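Local coordinates for protein macrophomate synthase intermolecular Diels-Alderase (Macrophoma commelinae, PDB 1IZC) that belongs to the HpcH/HpaI aldolase/citrate lyase family of TIM-barrel enzymes and binds a magnesium ion and pyruvic acid, at residues Pro64-Ile69 / Leu97-Val102. The protein carries 1 engineered substitution. Numbering follows the deposited sequence.
Sequences PDFVWI and LVIVRV. With PYR (pyruvic acid), chain C.
Asp65, Val67 and Ile69 of 64-69 bond to Leu97, Ile99 and Arg101 of 97-102 through five backbone hydrogen bonds joining two parallel strands. Val67 gives its N-H to Leu97 O (2.9 Å) and takes that of Ile99 on its own O. Ile69 repeats the pattern, bonding through N to Ile99 O (2.8 Å) and through O to Arg101 N. At the strand start, Leu97 N donates to Asp65 O from above the carbonyl plane, 43° out of it.

Phe66, Trp68, Leu97 and Ile99 share the face turned into the barrel. Ile99, branched at CB, serves two rings at once: CD1 lies over one face of the Phe66 ring in a CH-pi contact, 4.2 Å from its centroid, while CG2 packs obliquely on Trp68 CD1 (3.5 Å). On the other face, Ile69 CD1 reaches Val98 CG1 (3.9 Å). Val67, Ile69 and Val98 are beta-branched, which favours extended backbone, and their aliphatic chains suit the layer between sheet and helix 78-91, where Ile85 touches Ile69 and Ala88 touches Val98.

Arg101 extends the contact to the ligand pocket. Trp68, its CG anti to the backbone N (chi1 -169°), brings CH2 over the centre of the guanidinium, the two planes 61° apart. Long enough to reach the pocket, Arg101 donates a hydrogen bond from NH1 to O3 of pyruvic acid (2.6 Å). NH1 also hydrogen-bonds to Gln183 OE1 and NH2 forms a salt bridge with Asp70; these partners probably restrain the guanidinium's rotation.

Strand 66-70, helix 78-91 and strand 97-101 form a beta-alpha-beta unit of the eight-stranded TIM barrel, the C-terminal ends of whose strands carry ligand-binding residues, here Arg101.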
# COMPACT_ATOMS: atom_id res chain seq x y z
N PRO A 64 4.81 -11.81 -23.93
CA PRO A 64 3.89 -12.92 -24.19
C PRO A 64 2.76 -12.37 -25.06
O PRO A 64 2.54 -11.15 -25.10
CB PRO A 64 3.40 -13.28 -22.79
CG PRO A 64 3.30 -11.93 -22.15
CD PRO A 64 4.65 -11.30 -22.55
N ASP A 65 2.04 -13.25 -25.75
CA ASP A 65 0.93 -12.80 -26.58
C ASP A 65 -0.20 -12.31 -25.68
O ASP A 65 -1.06 -11.55 -26.11
CB ASP A 65 0.44 -13.94 -27.48
CG ASP A 65 1.48 -14.35 -28.51
OD1 ASP A 65 2.28 -13.48 -28.93
OD2 ASP A 65 1.48 -15.54 -28.92
N PHE A 66 -0.22 -12.77 -24.43
CA PHE A 66 -1.20 -12.31 -23.46
C PHE A 66 -0.76 -12.60 -22.04
O PHE A 66 0.07 -13.48 -21.81
CB PHE A 66 -2.59 -12.97 -23.69
CG PHE A 66 -2.64 -14.46 -23.42
CD1 PHE A 66 -2.80 -14.95 -22.12
CD2 PHE A 66 -2.55 -15.37 -24.46
CE1 PHE A 66 -2.87 -16.32 -21.87
CE2 PHE A 66 -2.63 -16.75 -24.23
CZ PHE A 66 -2.79 -17.23 -22.94
N VAL A 67 -1.30 -11.84 -21.10
CA VAL A 67 -1.05 -12.08 -19.68
C VAL A 67 -2.46 -12.38 -19.18
O VAL A 67 -3.38 -11.59 -19.40
CB VAL A 67 -0.52 -10.82 -18.94
CG1 VAL A 67 -0.40 -11.12 -17.44
CG2 VAL A 67 0.86 -10.44 -19.51
N TRP A 68 -2.62 -13.54 -18.56
CA TRP A 68 -3.90 -14.01 -18.05
C TRP A 68 -3.89 -13.74 -16.54
O TRP A 68 -3.21 -14.44 -15.79
CB TRP A 68 -3.99 -15.51 -18.34
CG TRP A 68 -5.31 -16.16 -18.14
CD1 TRP A 68 -6.30 -16.31 -19.08
CD2 TRP A 68 -5.75 -16.85 -16.97
NE1 TRP A 68 -7.33 -17.06 -18.55
CE2 TRP A 68 -7.02 -17.40 -17.26
CE3 TRP A 68 -5.20 -17.06 -15.70
CZ2 TRP A 68 -7.75 -18.15 -16.32
CZ3 TRP A 68 -5.92 -17.81 -14.77
CH2 TRP A 68 -7.18 -18.34 -15.09
N ILE A 69 -4.65 -12.74 -16.11
CA ILE A 69 -4.68 -12.39 -14.69
C ILE A 69 -5.87 -13.04 -14.01
O ILE A 69 -7.01 -12.88 -14.44
CB ILE A 69 -4.75 -10.86 -14.52
CG1 ILE A 69 -3.58 -10.21 -15.27
CG2 ILE A 69 -4.74 -10.49 -13.03
CD1 ILE A 69 -3.58 -8.68 -15.23
N LEU A 97 -1.77 -8.79 -24.85
CA LEU A 97 -3.18 -8.52 -24.57
C LEU A 97 -3.46 -9.02 -23.15
O LEU A 97 -2.74 -9.88 -22.64
CB LEU A 97 -4.06 -9.25 -25.57
CG LEU A 97 -3.76 -8.80 -27.00
CD1 LEU A 97 -4.63 -9.59 -27.96
CD2 LEU A 97 -4.02 -7.29 -27.13
N VAL A 98 -4.49 -8.49 -22.51
CA VAL A 98 -4.80 -8.91 -21.15
C VAL A 98 -6.14 -9.62 -21.05
O VAL A 98 -7.15 -9.11 -21.53
CB VAL A 98 -4.81 -7.71 -20.16
CG1 VAL A 98 -5.20 -8.20 -18.77
CG2 VAL A 98 -3.46 -7.04 -20.14
N ILE A 99 -6.12 -10.80 -20.46
CA ILE A 99 -7.33 -11.60 -20.24
C ILE A 99 -7.46 -11.71 -18.73
O ILE A 99 -6.46 -11.96 -18.03
CB ILE A 99 -7.19 -13.00 -20.86
CG1 ILE A 99 -7.04 -12.87 -22.38
CG2 ILE A 99 -8.41 -13.86 -20.50
CD1 ILE A 99 -6.52 -14.15 -23.06
N VAL A 100 -8.67 -11.52 -18.22
CA VAL A 100 -8.86 -11.58 -16.79
C VAL A 100 -9.95 -12.56 -16.43
O VAL A 100 -11.04 -12.51 -17.00
CB VAL A 100 -9.28 -10.19 -16.22
CG1 VAL A 100 -9.51 -10.30 -14.71
CG2 VAL A 100 -8.20 -9.16 -16.51
N ARG A 101 -9.64 -13.48 -15.53
CA ARG A 101 -10.68 -14.39 -15.06
C ARG A 101 -11.20 -13.71 -13.80
O ARG A 101 -10.47 -13.50 -12.83
CB ARG A 101 -10.17 -15.77 -14.69
CG ARG A 101 -11.29 -16.47 -13.92
CD ARG A 101 -11.07 -17.90 -13.73
NE ARG A 101 -10.01 -18.20 -12.78
CZ ARG A 101 -9.63 -19.44 -12.54
NH1 ARG A 101 -10.23 -20.43 -13.19
NH2 ARG A 101 -8.65 -19.70 -11.69
N VAL A 102 -12.49 -13.39 -13.82
CA VAL A 102 -13.10 -12.68 -12.73
C VAL A 102 -13.93 -13.57 -11.82
O VAL A 102 -14.26 -14.69 -12.18
CB VAL A 102 -14.05 -11.58 -13.27
CG1 VAL A 102 -13.27 -10.59 -14.12
CG2 VAL A 102 -15.17 -12.23 -14.10
C PYR C . -9.91 -25.35 -12.74
O PYR C . -10.80 -25.43 -11.87
OXT PYR C . -9.22 -26.32 -13.14
CA PYR C . -9.74 -23.95 -13.28
O3 PYR C . -10.41 -22.98 -12.90
CB PYR C . -8.71 -23.83 -14.32